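Local coordinates for protein endo-1,4-beta-xylanase (Pseudoalteromonas haloplanktis, PDB 1H12) that hydrolyses internal beta-1,4 linkages of xylan as a cold-adapted family 8 glycoside hydrolase, and may also act on cellulose and related beta-glucans, at residues M287-D292 and Q299-S304; R18-E23 and E363-F368; G145-A150 and N177-K182; E139-D144 and F191-D196. All coordinates share one frame; numbering follows the deposited sequence. Where two conformers were deposited one is given.

Contact 1: M287-D292 and Q299-S304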
loop_
_atom_site.group_PDB
_atom_site.type_symbol
_atom_site.label_atom_id
_atom_site.label_comp_id
_atom_site.label_asym_id
_atom_site.label_seq_id
_atom_site.Cartn_x
_atom_site.Cartn_y
_atom_site.Cartn_z
ATOM N N MET A 287 -5.294 6.796 -2.118
ATOM C CA MET A 287 -3.882 6.978 -1.804
ATOM C C MET A 287 -3.018 6.613 -3.032
ATOM O O MET A 287 -2.110 7.369 -3.392
ATOM C CB MET A 287 -3.506 6.112 -0.607
ATOM C CG MET A 287 -2.120 6.210 -0.135
ATOM S SD MET A 287 -1.794 5.076 1.195
ATOM C CE MET A 287 -1.865 3.565 0.685
ATOM N N ASN A 288 -3.314 5.467 -3.630
ATOM C CA ASN A 288 -2.596 5.025 -4.806
ATOM C C ASN A 288 -2.793 5.962 -5.985
ATOM O O ASN A 288 -1.880 6.164 -6.780
ATOM C CB ASN A 288 -3.030 3.629 -5.196
ATOM C CG ASN A 288 -2.698 2.566 -4.195
ATOM O OD1 ASN A 288 -1.763 2.715 -3.380
ATOM N ND2 ASN A 288 -3.420 1.452 -4.262
ATOM N N VAL A 289 -3.993 6.514 -6.134
ATOM C CA VAL A 289 -4.266 7.494 -7.195
ATOM C C VAL A 289 -3.401 8.750 -6.966
ATOM O O VAL A 289 -2.828 9.275 -7.916
ATOM C CB VAL A 289 -5.759 7.800 -7.285
ATOM C CG1 VAL A 289 -6.033 8.921 -8.277
ATOM C CG2 VAL A 289 -6.548 6.576 -7.679
ATOM N N GLY A 290 -3.330 9.226 -5.732
ATOM C CA GLY A 290 -2.439 10.353 -5.401
ATOM C C GLY A 290 -0.981 10.032 -5.725
ATOM O O GLY A 290 -0.257 10.853 -6.291
ATOM N N LEU A 291 -0.517 8.848 -5.302
ATOM C CA LEU A 291 0.812 8.403 -5.605
ATOM C C LEU A 291 1.074 8.465 -7.117
ATOM O O LEU A 291 2.072 9.007 -7.574
ATOM C CB LEU A 291 1.017 6.994 -5.016
ATOM C CG LEU A 291 2.340 6.315 -5.179
ATOM C CD1 LEU A 291 2.351 5.073 -4.275
ATOM C CD2 LEU A 291 2.697 5.905 -6.593
ATOM N N ASP A 292 0.157 7.884 -7.883
ATOM C CA ASP A 292 0.317 7.821 -9.312
ATOM C C ASP A 292 0.350 9.218 -9.922
ATOM O O ASP A 292 1.170 9.504 -10.828
ATOM C CB ASP A 292 -0.736 6.974 -9.957
ATOM C CG ASP A 292 -0.381 6.628 -11.383
ATOM O OD1 ASP A 292 -1.103 7.065 -12.327
ATOM O OD2 ASP A 292 0.631 5.928 -11.582
ATOM N N GLN A 299 -3.744 13.275 -14.465
ATOM C CA GLN A 299 -4.655 13.352 -15.579
ATOM C C GLN A 299 -6.072 13.607 -15.046
ATOM O O GLN A 299 -6.321 13.601 -13.851
ATOM C CB GLN A 299 -4.618 12.069 -16.373
ATOM C CG GLN A 299 -3.267 11.619 -16.895
ATOM N N ALA A 300 -6.988 13.885 -15.948
ATOM C CA ALA A 300 -8.340 14.203 -15.540
ATOM C C ALA A 300 -8.937 13.091 -14.660
ATOM O O ALA A 300 -9.656 13.401 -13.712
ATOM C CB ALA A 300 -9.242 14.449 -16.787
ATOM N N TRP A 301 -8.674 11.821 -14.990
ATOM C CA TRP A 301 -9.308 10.765 -14.202
ATOM C C TRP A 301 -8.797 10.758 -12.754
ATOM O O TRP A 301 -9.573 10.450 -11.843
ATOM C CB TRP A 301 -9.164 9.398 -14.839
ATOM C CG TRP A 301 -7.783 8.755 -14.762
ATOM C CD1 TRP A 301 -6.777 8.813 -15.671
ATOM C CD2 TRP A 301 -7.324 7.912 -13.696
ATOM N NE1 TRP A 301 -5.699 8.077 -15.221
ATOM C CE2 TRP A 301 -5.991 7.532 -14.005
ATOM C CE3 TRP A 301 -7.902 7.458 -12.532
ATOM C CZ2 TRP A 301 -5.247 6.689 -13.172
ATOM C CZ3 TRP A 301 -7.111 6.651 -11.686
ATOM C CH2 TRP A 301 -5.839 6.288 -12.016
ATOM N N HIS A 302 -7.515 11.062 -12.520
ATOM C CA HIS A 302 -7.016 11.071 -11.153
ATOM C C HIS A 302 -7.762 12.105 -10.330
ATOM O O HIS A 302 -8.162 11.872 -9.190
ATOM C CB HIS A 302 -5.535 11.440 -11.047
ATOM C CG HIS A 302 -4.581 10.542 -11.767
ATOM N ND1 HIS A 302 -4.293 10.682 -13.109
ATOM C CD2 HIS A 302 -3.796 9.541 -11.293
ATOM C CE1 HIS A 302 -3.358 9.791 -13.392
ATOM N NE2 HIS A 302 -3.040 9.073 -12.321
ATOM N N LYS A 303 -7.911 13.282 -10.917
ATOM C CA LYS A 303 -8.512 14.428 -10.233
ATOM C C LYS A 303 -9.957 14.149 -9.938
ATOM O O LYS A 303 -10.445 14.437 -8.837
ATOM C CB LYS A 303 -8.329 15.678 -11.103
ATOM C CG LYS A 303 -6.907 16.062 -11.349
ATOM C CD LYS A 303 -6.816 17.148 -12.496
ATOM C CE LYS A 303 -5.568 17.424 -12.952
ATOM N NZ LYS A 303 -5.648 18.515 -14.031
ATOM N N SER A 304 -10.701 13.643 -10.903
ATOM C CA SER A 304 -12.101 13.335 -10.689
ATOM C C SER A 304 -12.264 12.260 -9.614
ATOM O O SER A 304 -13.127 12.335 -8.753
ATOM C CB SER A 304 -12.731 12.887 -12.037
ATOM O OG SER A 304 -14.068 12.525 -11.883
#
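A histidine-carboxylate hydrogen bond, His-302 to Asp-292, joins the two arms of a helical hairpin, helices 283-296 and 300-318, whose local axes run roughly antiparallel, at 143°. His-302 NE2 donates to Asp-292 OD1 over 2.8 Å and almost straight (175°). The acceptor lies in the ring plane of the histidine and uses its anti lone pair, and the carboxylate is nearly coplanar with the imidazole. Asp-292 OD2 is held in turn by a salt bridge to Arg-233. His-302 ND1 accepts from Gln-299 N, the N-cap residue of its own helix, which comes in well out of the ring plane; both ring nitrogens are thus used. Trp-301 backs this arrangement: its CE2 sits 3.5 Å above the centre of the His-302 ring.

Apolar contact comes from Val-289. With CG1 anti to the backbone N (chi1 174°), that methyl meets His-302 CB at 3.8 Å, while Val-289 CG2 touches Trp-301 CZ3 at 4.0 Å. Val-289 O lies near the plane of the imidazole, 3.5 Å from His-302 CD2. Paired antiparallel helices of this kind are the building units of the (alpha/alpha)6 barrel found in family 8 glycoside hydrolases.

Contact 2: R18-E23 and E363-F368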
loop_
_atom_site.group_PDB
_atom_site.type_symbol
_atom_site.label_atom_id
_atom_site.label_comp_id
_atom_site.label_asym_id
_atom_site.label_seq_id
_atom_site.Cartn_x
_atom_site.Cartn_y
_atom_site.Cartn_z
ATOM N N ARG A 18 6.982 17.036 -5.036
ATOM C CA ARG A 18 6.239 17.923 -4.174
ATOM C C ARG A 18 6.491 17.569 -2.737
ATOM O O ARG A 18 6.711 16.397 -2.369
ATOM C CB ARG A 18 4.743 17.823 -4.426
ATOM C CG ARG A 18 4.316 18.289 -5.786
ATOM C CD ARG A 18 2.839 18.058 -6.087
ATOM N NE ARG A 18 1.984 18.808 -5.176
ATOM C CZ ARG A 18 0.656 18.772 -5.223
ATOM N NH1 ARG A 18 0.059 17.952 -6.071
ATOM N NH2 ARG A 18 -0.073 19.518 -4.424
ATOM N N ASN A 19 6.435 18.597 -1.895
ATOM C CA ASN A 19 6.395 18.487 -0.444
ATOM C C ASN A 19 5.083 19.070 0.002
ATOM O O ASN A 19 4.945 20.288 0.199
ATOM C CB ASN A 19 7.599 19.218 0.179
ATOM C CG ASN A 19 7.689 19.051 1.684
ATOM O OD1 ASN A 19 6.704 18.785 2.363
ATOM N ND2 ASN A 19 8.915 19.225 2.226
ATOM N N LEU A 20 4.063 18.223 0.085
ATOM C CA LEU A 20 2.705 18.654 0.387
ATOM C C LEU A 20 2.628 19.357 1.718
ATOM O O LEU A 20 1.954 20.397 1.845
ATOM C CB LEU A 20 1.726 17.493 0.300
ATOM C CG LEU A 20 0.299 17.822 0.618
ATOM C CD1 LEU A 20 -0.317 18.830 -0.329
ATOM C CD2 LEU A 20 -0.556 16.521 0.536
ATOM N N ALA A 21 3.308 18.853 2.729
ATOM C CA ALA A 21 3.300 19.482 4.023
ATOM C C ALA A 21 3.846 20.909 3.964
ATOM O O ALA A 21 3.316 21.798 4.638
ATOM C CB ALA A 21 4.071 18.656 5.034
ATOM N N GLN A 22 4.871 21.109 3.157
ATOM C CA GLN A 22 5.432 22.460 2.986
ATOM C C GLN A 22 4.444 23.352 2.272
ATOM O O GLN A 22 4.274 24.530 2.642
ATOM C CB GLN A 22 6.738 22.367 2.214
ATOM C CG GLN A 22 7.473 23.659 2.078
ATOM C CD GLN A 22 8.820 23.369 1.372
ATOM O OE1 GLN A 22 8.872 22.965 0.211
ATOM N NE2 GLN A 22 9.887 23.471 2.117
ATOM N N GLU A 23 3.797 22.851 1.222
ATOM C CA GLU A 23 2.746 23.611 0.562
ATOM C C GLU A 23 1.683 24.060 1.546
ATOM O O GLU A 23 1.144 25.192 1.431
ATOM C CB GLU A 23 2.081 22.785 -0.560
ATOM C CG GLU A 23 3.004 22.429 -1.701
ATOM C CD GLU A 23 2.352 21.617 -2.798
ATOM O OE1 GLU A 23 1.090 21.582 -2.854
ATOM O OE2 GLU A 23 3.114 21.014 -3.625
ATOM N N GLU A 363 -8.709 20.824 4.805
ATOM C CA GLU A 363 -9.369 20.032 5.799
ATOM C C GLU A 363 -8.759 18.634 5.930
ATOM O O GLU A 363 -8.428 18.228 7.047
ATOM C CB GLU A 363 -10.822 19.836 5.429
ATOM N N PHE A 364 -8.627 17.894 4.835
ATOM C CA PHE A 364 -8.109 16.526 4.907
ATOM C C PHE A 364 -6.643 16.554 5.352
ATOM O O PHE A 364 -6.223 15.711 6.134
ATOM C CB PHE A 364 -8.291 15.760 3.630
ATOM C CG PHE A 364 -9.715 15.269 3.395
ATOM C CD1 PHE A 364 -10.091 14.042 3.902
ATOM C CD2 PHE A 364 -10.641 16.038 2.735
ATOM C CE1 PHE A 364 -11.398 13.593 3.745
ATOM C CE2 PHE A 364 -11.964 15.595 2.579
ATOM C CZ PHE A 364 -12.310 14.372 3.123
ATOM N N PHE A 365 -5.864 17.525 4.891
ATOM C CA PHE A 365 -4.489 17.515 5.282
ATOM C C PHE A 365 -4.331 17.807 6.780
ATOM O O PHE A 365 -3.569 17.143 7.496
ATOM C CB PHE A 365 -3.632 18.498 4.489
ATOM C CG PHE A 365 -2.185 18.311 4.805
ATOM C CD1 PHE A 365 -1.468 17.310 4.179
ATOM C CD2 PHE A 365 -1.544 19.044 5.791
ATOM C CE1 PHE A 365 -0.161 17.062 4.534
ATOM C CE2 PHE A 365 -0.214 18.777 6.115
ATOM C CZ PHE A 365 0.448 17.786 5.484
ATOM N N ASN A 366 -5.058 18.827 7.257
ATOM C CA ASN A 366 -4.949 19.171 8.672
ATOM C C ASN A 366 -5.475 18.102 9.593
ATOM O O ASN A 366 -4.935 17.883 10.683
ATOM C CB ASN A 366 -5.515 20.574 8.921
ATOM C CG ASN A 366 -4.514 21.620 8.390
ATOM O OD1 ASN A 366 -3.430 21.634 8.855
ATOM N ND2 ASN A 366 -4.837 22.332 7.374
ATOM N N GLU A 367 -6.497 17.365 9.175
ATOM C CA GLU A 367 -6.996 16.252 9.970
ATOM C C GLU A 367 -5.930 15.175 10.115
ATOM O O GLU A 367 -5.923 14.463 11.129
ATOM C CB GLU A 367 -8.263 15.662 9.401
ATOM C CG GLU A 367 -9.411 16.621 9.607
ATOM C CD GLU A 367 -10.726 16.113 9.136
ATOM O OE1 GLU A 367 -10.795 14.858 8.945
ATOM O OE2 GLU A 367 -11.701 16.974 9.024
ATOM N N PHE A 368 -5.092 14.996 9.115
ATOM C CA PHE A 368 -3.968 14.048 9.206
ATOM C C PHE A 368 -2.804 14.611 10.031
ATOM O O PHE A 368 -2.275 13.945 10.894
ATOM C CB PHE A 368 -3.491 13.683 7.805
ATOM C CG PHE A 368 -2.168 12.983 7.757
ATOM C CD1 PHE A 368 -2.003 11.678 8.199
ATOM C CD2 PHE A 368 -1.061 13.621 7.298
ATOM C CE1 PHE A 368 -0.823 11.022 8.203
ATOM C CE2 PHE A 368 0.170 12.974 7.305
ATOM C CZ PHE A 368 0.284 11.681 7.741
#
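Phe-365 reaches out from helix 358-369 and sets its ring against Leu-20 and Ala-21 at the start of the short helix 20-23. The contact between the segments is apolar and small, burying 129 Å² in all. A chi1 of -172° puts CG opposite the backbone N, and the phenyl group extends far enough to bridge backbones whose closest CA atoms, those of Ala-21 and Phe-365, are 8.1 Å apart. The CD1-CE1 bond of the ring belongs to leucine: Phe-365 CD1 lies 3.8 Å from Leu-20 CD2, and the leucine side chain slides past the phenylalanine in the opposite direction. The outer end belongs to alanine, where Phe-365 CZ comes to 3.6 Å from Ala-21 CA and 3.8 Å from Ala-21 CB. Both neighbours approach the ring obliquely.

Polar bonds form within 18-23 itself. Asn-19 is the N-cap of the helix, its OD1 accepting from Gln-22 N at 3.1 Å from well above the amide carbonyl plane. Arg-18 grips Glu-23 side-on: its NE donates to Glu-23 OE2 at 2.9 Å and its NH2 to Glu-23 OE1 at 2.8 Å, a bidentate salt bridge that clamps the first residue of the segment to the last.

Phe-365 also meets the ring of Trp-369, one turn further along its helix. Ala-21 and Asn-19 rest on Ile-29 of helix 29-40, and a backbone hydrogen bond links Ala-21 to Val-393, just after helix 379-392, so the N-terminal segment is fitted between helices near both ends of the chain.

Contact 3: G145-A150 and N177-K182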
loop_
_atom_site.group_PDB
_atom_site.type_symbol
_atom_site.label_atom_id
_atom_site.label_comp_id
_atom_site.label_asym_id
_atom_site.label_seq_id
_atom_site.Cartn_x
_atom_site.Cartn_y
_atom_site.Cartn_z
ATOM N N GLY A 145 1.486 -7.362 -1.386
ATOM C CA GLY A 145 2.718 -7.576 -0.637
ATOM C C GLY A 145 3.887 -7.847 -1.587
ATOM O O GLY A 145 4.900 -7.164 -1.514
ATOM N N GLU A 146 3.740 -8.811 -2.491
ATOM C CA GLU A 146 4.778 -9.075 -3.468
ATOM C C GLU A 146 5.066 -7.829 -4.309
ATOM O O GLU A 146 6.237 -7.563 -4.614
ATOM C CB GLU A 146 4.382 -10.244 -4.392
ATOM C CG GLU A 146 4.455 -11.623 -3.765
ATOM C CD GLU A 146 3.280 -12.110 -2.922
ATOM O OE1 GLU A 146 2.453 -11.254 -2.489
ATOM O OE2 GLU A 146 3.199 -13.331 -2.721
ATOM N N GLU A 147 4.036 -7.067 -4.691
ATOM C CA GLU A 147 4.279 -5.842 -5.424
ATOM C C GLU A 147 5.198 -4.887 -4.673
ATOM O O GLU A 147 6.154 -4.337 -5.239
ATOM C CB GLU A 147 2.961 -5.135 -5.780
ATOM C CG GLU A 147 2.070 -5.923 -6.706
ATOM C CD GLU A 147 0.842 -5.184 -7.138
ATOM O OE1 GLU A 147 0.149 -4.653 -6.180
ATOM O OE2 GLU A 147 0.530 -5.078 -8.319
ATOM N N TYR A 148 4.880 -4.632 -3.399
ATOM C CA TYR A 148 5.710 -3.756 -2.584
ATOM C C TYR A 148 7.081 -4.363 -2.326
ATOM O O TYR A 148 8.072 -3.630 -2.272
ATOM C CB TYR A 148 5.020 -3.356 -1.286
ATOM C CG TYR A 148 4.135 -2.137 -1.363
ATOM C CD1 TYR A 148 4.663 -0.883 -1.124
ATOM C CD2 TYR A 148 2.785 -2.234 -1.657
ATOM C CE1 TYR A 148 3.871 0.227 -1.096
ATOM C CE2 TYR A 148 1.981 -1.098 -1.681
ATOM C CZ TYR A 148 2.541 0.136 -1.382
ATOM O OH TYR A 148 1.773 1.279 -1.337
ATOM N N PHE A 149 7.190 -5.700 -2.137
ATOM C CA PHE A 149 8.494 -6.275 -1.959
ATOM C C PHE A 149 9.374 -5.997 -3.169
ATOM O O PHE A 149 10.544 -5.620 -3.041
ATOM C CB PHE A 149 8.458 -7.807 -1.758
ATOM C CG PHE A 149 7.955 -8.328 -0.421
ATOM C CD1 PHE A 149 8.402 -7.805 0.788
ATOM C CD2 PHE A 149 7.120 -9.423 -0.365
ATOM C CE1 PHE A 149 8.016 -8.349 1.980
ATOM C CE2 PHE A 149 6.734 -9.975 0.842
ATOM C CZ PHE A 149 7.187 -9.423 2.022
ATOM N N ALA A 150 8.822 -6.231 -4.382
ATOM C CA ALA A 150 9.614 -5.984 -5.593
ATOM C C ALA A 150 10.043 -4.537 -5.690
ATOM O O ALA A 150 11.196 -4.226 -6.005
ATOM C CB ALA A 150 8.811 -6.376 -6.811
ATOM N N ASN A 177 9.263 -11.842 -11.421
ATOM C CA ASN A 177 8.865 -13.050 -12.195
ATOM C C ASN A 177 7.782 -13.826 -11.496
ATOM O O ASN A 177 6.875 -14.344 -12.146
ATOM C CB ASN A 177 10.115 -13.912 -12.393
ATOM C CG ASN A 177 11.049 -13.341 -13.454
ATOM O OD1 ASN A 177 10.717 -12.452 -14.169
ATOM N ND2 ASN A 177 12.276 -13.819 -13.434
ATOM N N THR A 178 7.851 -13.897 -10.153
ATOM C CA THR A 178 6.780 -14.514 -9.398
ATOM C C THR A 178 5.451 -13.806 -9.612
ATOM O O THR A 178 4.410 -14.441 -9.781
ATOM C CB THR A 178 7.166 -14.598 -7.926
ATOM O OG1 THR A 178 8.247 -15.542 -7.814
ATOM C CG2 THR A 178 6.005 -15.011 -7.033
ATOM N N ILE A 179 5.457 -12.480 -9.569
ATOM C CA ILE A 179 4.219 -11.735 -9.800
ATOM C C ILE A 179 3.661 -12.093 -11.178
ATOM O O ILE A 179 2.475 -12.406 -11.325
ATOM C CB ILE A 179 4.447 -10.228 -9.635
ATOM C CG1 ILE A 179 4.812 -9.886 -8.203
ATOM C CG2 ILE A 179 3.178 -9.489 -10.053
ATOM C CD1 ILE A 179 5.398 -8.473 -8.038
ATOM N N LYS A 180 4.506 -11.999 -12.204
ATOM C CA LYS A 180 4.073 -12.287 -13.544
ATOM C C LYS A 180 3.536 -13.703 -13.705
ATOM O O LYS A 180 2.503 -13.906 -14.353
ATOM C CB LYS A 180 5.251 -12.026 -14.502
ATOM C CG LYS A 180 4.944 -12.311 -15.948
ATOM C CD LYS A 180 6.147 -11.840 -16.824
ATOM C CE LYS A 180 5.952 -12.022 -18.253
ATOM N NZ LYS A 180 7.368 -11.639 -18.745
ATOM N N ASN A 181 4.233 -14.673 -13.139
ATOM C CA ASN A 181 3.899 -16.067 -13.371
ATOM C C ASN A 181 2.819 -16.620 -12.472
ATOM O O ASN A 181 2.187 -17.625 -12.851
ATOM C CB ASN A 181 5.148 -16.923 -13.189
ATOM C CG ASN A 181 6.168 -16.696 -14.232
ATOM O OD1 ASN A 181 5.873 -16.344 -15.327
ATOM N ND2 ASN A 181 7.442 -16.979 -13.855
ATOM N N LYS A 182 2.627 -16.048 -11.304
ATOM C CA LYS A 182 1.712 -16.566 -10.322
ATOM C C LYS A 182 0.576 -15.651 -9.935
ATOM O O LYS A 182 -0.440 -16.130 -9.418
ATOM C CB LYS A 182 2.482 -16.920 -9.012
ATOM C CG LYS A 182 3.659 -17.845 -9.199
ATOM C CD LYS A 182 3.358 -19.246 -9.705
ATOM C CE LYS A 182 4.602 -20.079 -9.837
ATOM N NZ LYS A 182 4.296 -21.424 -10.386
#
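Ile-179 is the side chain that carries this contact, pointing from helix 168-182 into the first turns of helix 143-160. The interaction across the segments is van der Waals throughout. CG1 of the isoleucine stands anti to its carbonyl carbon and the chain continues extended (chi2 165°), which drives CD1 against the facing backbone. There Ile-179 CD1 lies 3.6 Å from Glu-146 O, an oxygen that also accepts the helical bond from Ala-150 N. The same methyl is 3.9 Å from Glu-147 CA and 4.2 Å from Ala-150 CB, so it touches three residues of a single turn. Nearer the root of the side chain, Ile-179 CG1 meets Glu-146 CB at 3.9 Å.

The two helices run close to antiparallel, their local axes 151° apart in direction and 10.1 Å apart at closest approach. They pack as neighbours in the helical framework of a family 8 enzyme, which has the (alpha/alpha)6 barrel fold.

Polar groups at the interface turn elsewhere for partners. Of its side chain, Glu-146 gives Ile-179 the CB carbon: the chain bends at chi2 (83°) and its buried carboxylate accepts through OE2 from the backbone N of Tyr-122. Glu-147 touches the isoleucine methyl loosely through CG, and its OE2 is hydrogen-bonded to Tyr-209 OH of helix 206-215. Ile-189 of strand 188-189 packs on both Glu-147 and Ile-179.

Contact 4: E139-D144 and F191-D196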
loop_
_atom_site.group_PDB
_atom_site.type_symbol
_atom_site.label_atom_id
_atom_site.label_comp_id
_atom_site.label_asym_id
_atom_site.label_seq_id
_atom_site.Cartn_x
_atom_site.Cartn_y
_atom_site.Cartn_z
ATOM N N GLU A 139 -1.049 -20.085 3.566
ATOM C CA GLU A 139 -0.020 -20.039 2.547
ATOM C C GLU A 139 -0.405 -19.205 1.328
ATOM O O GLU A 139 0.465 -18.867 0.534
ATOM C CB GLU A 139 0.308 -21.413 2.050
ATOM C CG GLU A 139 0.930 -22.342 3.093
ATOM C CD GLU A 139 1.137 -23.765 2.544
ATOM O OE1 GLU A 139 0.298 -24.213 1.759
ATOM O OE2 GLU A 139 2.097 -24.419 2.849
ATOM N N GLY A 140 -1.658 -18.874 1.165
ATOM C CA GLY A 140 -2.056 -18.072 0.033
ATOM C C GLY A 140 -1.481 -16.643 0.153
ATOM O O GLY A 140 -1.244 -16.157 1.260
ATOM N N PRO A 141 -1.266 -15.981 -0.967
ATOM C CA PRO A 141 -0.677 -14.645 -0.969
ATOM C C PRO A 141 -1.695 -13.533 -0.782
ATOM O O PRO A 141 -2.896 -13.715 -0.959
ATOM C CB PRO A 141 -0.054 -14.560 -2.355
ATOM C CG PRO A 141 -1.041 -15.332 -3.236
ATOM C CD PRO A 141 -1.494 -16.488 -2.359
ATOM N N ALA A 142 -1.175 -12.354 -0.460
ATOM C CA ALA A 142 -1.885 -11.072 -0.561
ATOM C C ALA A 142 -1.050 -10.288 -1.592
ATOM O O ALA A 142 -0.049 -9.686 -1.206
ATOM C CB ALA A 142 -1.966 -10.344 0.741
ATOM N N PRO A 143 -1.407 -10.370 -2.885
ATOM C CA PRO A 143 -0.438 -9.976 -3.932
ATOM C C PRO A 143 0.130 -8.590 -3.926
ATOM O O PRO A 143 1.184 -8.389 -4.524
ATOM C CB PRO A 143 -1.183 -10.302 -5.202
ATOM C CG PRO A 143 -1.995 -11.541 -4.836
ATOM C CD PRO A 143 -2.483 -11.216 -3.442
ATOM N N ASP A 144 -0.517 -7.586 -3.304
ATOM C CA ASP A 144 0.166 -6.321 -3.166
ATOM C C ASP A 144 1.379 -6.361 -2.259
ATOM O O ASP A 144 2.239 -5.493 -2.369
ATOM C CB ASP A 144 -0.776 -5.180 -2.819
ATOM C CG ASP A 144 -1.439 -5.254 -1.456
ATOM O OD1 ASP A 144 -1.624 -6.415 -0.960
ATOM O OD2 ASP A 144 -1.794 -4.195 -0.908
ATOM N N PHE A 191 -6.422 -10.885 -7.214
ATOM C CA PHE A 191 -6.709 -11.086 -5.815
ATOM C C PHE A 191 -6.264 -12.449 -5.331
ATOM O O PHE A 191 -5.757 -12.581 -4.214
ATOM C CB PHE A 191 -8.208 -10.879 -5.547
ATOM C CG PHE A 191 -8.548 -11.048 -4.086
ATOM C CD1 PHE A 191 -8.220 -10.096 -3.173
ATOM C CD2 PHE A 191 -9.219 -12.187 -3.657
ATOM C CE1 PHE A 191 -8.554 -10.250 -1.853
ATOM C CE2 PHE A 191 -9.510 -12.359 -2.334
ATOM C CZ PHE A 191 -9.208 -11.380 -1.448
ATOM N N SER A 192 -6.450 -13.478 -6.158
ATOM C CA SER A 192 -6.120 -14.843 -5.788
ATOM C C SER A 192 -5.649 -15.645 -6.990
ATOM O O SER A 192 -6.265 -15.567 -8.047
ATOM C CB SER A 192 -7.349 -15.540 -5.225
ATOM O OG SER A 192 -7.124 -16.942 -4.991
ATOM N N PRO A 193 -4.646 -16.486 -6.821
ATOM C CA PRO A 193 -4.308 -17.458 -7.867
ATOM C C PRO A 193 -5.459 -18.384 -8.247
ATOM O O PRO A 193 -5.426 -18.994 -9.301
ATOM C CB PRO A 193 -3.182 -18.298 -7.239
ATOM C CG PRO A 193 -2.534 -17.358 -6.307
ATOM C CD PRO A 193 -3.673 -16.574 -5.712
ATOM N N TYR A 194 -6.426 -18.556 -7.350
ATOM C CA TYR A 194 -7.466 -19.585 -7.449
ATOM C C TYR A 194 -8.780 -19.073 -7.971
ATOM O O TYR A 194 -9.727 -19.861 -8.094
ATOM C CB TYR A 194 -7.654 -20.257 -6.122
ATOM C CG TYR A 194 -6.398 -20.863 -5.555
ATOM C CD1 TYR A 194 -5.878 -22.052 -6.015
ATOM C CD2 TYR A 194 -5.655 -20.173 -4.607
ATOM C CE1 TYR A 194 -4.695 -22.546 -5.570
ATOM C CE2 TYR A 194 -4.465 -20.650 -4.137
ATOM C CZ TYR A 194 -3.988 -21.852 -4.610
ATOM O OH TYR A 194 -2.794 -22.347 -4.125
ATOM N N ILE A 195 -8.886 -17.778 -8.264
ATOM C CA ILE A 195 -10.124 -17.172 -8.730
ATOM C C ILE A 195 -9.806 -16.296 -9.919
ATOM O O ILE A 195 -8.866 -15.507 -9.861
ATOM C CB ILE A 195 -10.804 -16.311 -7.638
ATOM C CG1 ILE A 195 -10.928 -17.066 -6.333
ATOM C CG2 ILE A 195 -12.136 -15.805 -8.155
ATOM C CD1 ILE A 195 -11.414 -16.205 -5.175
ATOM N N ASP A 196 -10.522 -16.473 -11.029
ATOM C CA ASP A 196 -10.311 -15.650 -12.210
ATOM C C ASP A 196 -11.313 -14.518 -12.284
ATOM O O ASP A 196 -12.275 -14.455 -11.550
ATOM C CB ASP A 196 -10.364 -16.550 -13.457
ATOM C CG ASP A 196 -9.250 -17.495 -13.532
ATOM O OD1 ASP A 196 -8.200 -17.405 -12.849
ATOM O OD2 ASP A 196 -9.361 -18.451 -14.346
HETATM O O HOH W 1 -4.593 -14.687 -2.782
#
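A water molecule joins the two segments by donating to a carbonyl oxygen on each, Pro-141 O at 2.7 Å and Phe-191 O at 2.8 Å. The two oxygens subtend about 110° at the water, close to the tetrahedral value, so both of its protons are well directed. Because the carbonyls are 4.5 Å apart, Pro-141 O to Phe-191 O, and each can only accept, the water supplies the donors that such a pair lacks.

Around this bridge the contact is built from proline rings. Pro-141 and Pro-193 meet through their CG and CD carbons, Pro-141 CG coming to 3.8 Å from Pro-193 CD. Pro-143 approaches the same carbonyl that the water holds, placing its CD 3.6 Å from Phe-191 O. The side chain of Phe-191 comes no nearer than 5.9 Å (CD1 to Pro-143 CD), so this residue takes part mainly through its backbone carbonyl.

The loop side is shaped by an ST turn, in which Ser-192 OG accepts from Tyr-194 N at 2.9 Å with an angle of 160°. It overlaps a type I beta turn from Ser-192 to Ile-195, closed by a weak backbone bond, with Pro-193 at its second position. Pro-193 CB lies over one face of the Tyr-194 ring, toward its rim.

Segment 139-144 leads from strand 138-139 into helix 143-160; Gly-140 is hydrogen-bonded through its backbone to Trp-124 of strand 123-128, and Ala-142 packs on helix 77-89. Against it lies the long loop between strand 188-189 and helix 206-215.

How the contacts relate
The chain opens contact 2 with residues 18-23 and closes it only at 363-368, so the other three contacts all nest within that long loop, which brings the N-terminal segment against a late helix. Contact 4 opens next, at 139-144, and contact 3 follows directly at 145-150; contact 3 closes at 177-182 and contact 4 at 191-196, one inside the other. These two share helix 143-160 and touch, with Glu-146 OE2 3.5 Å from Pro-141 CB. Contact 1 comes later in series, a short hairpin between consecutive helices. Contacts 3 and 4 lie across the chain's centre from contact 2, whose centre is about 16 Å from that of contact 1.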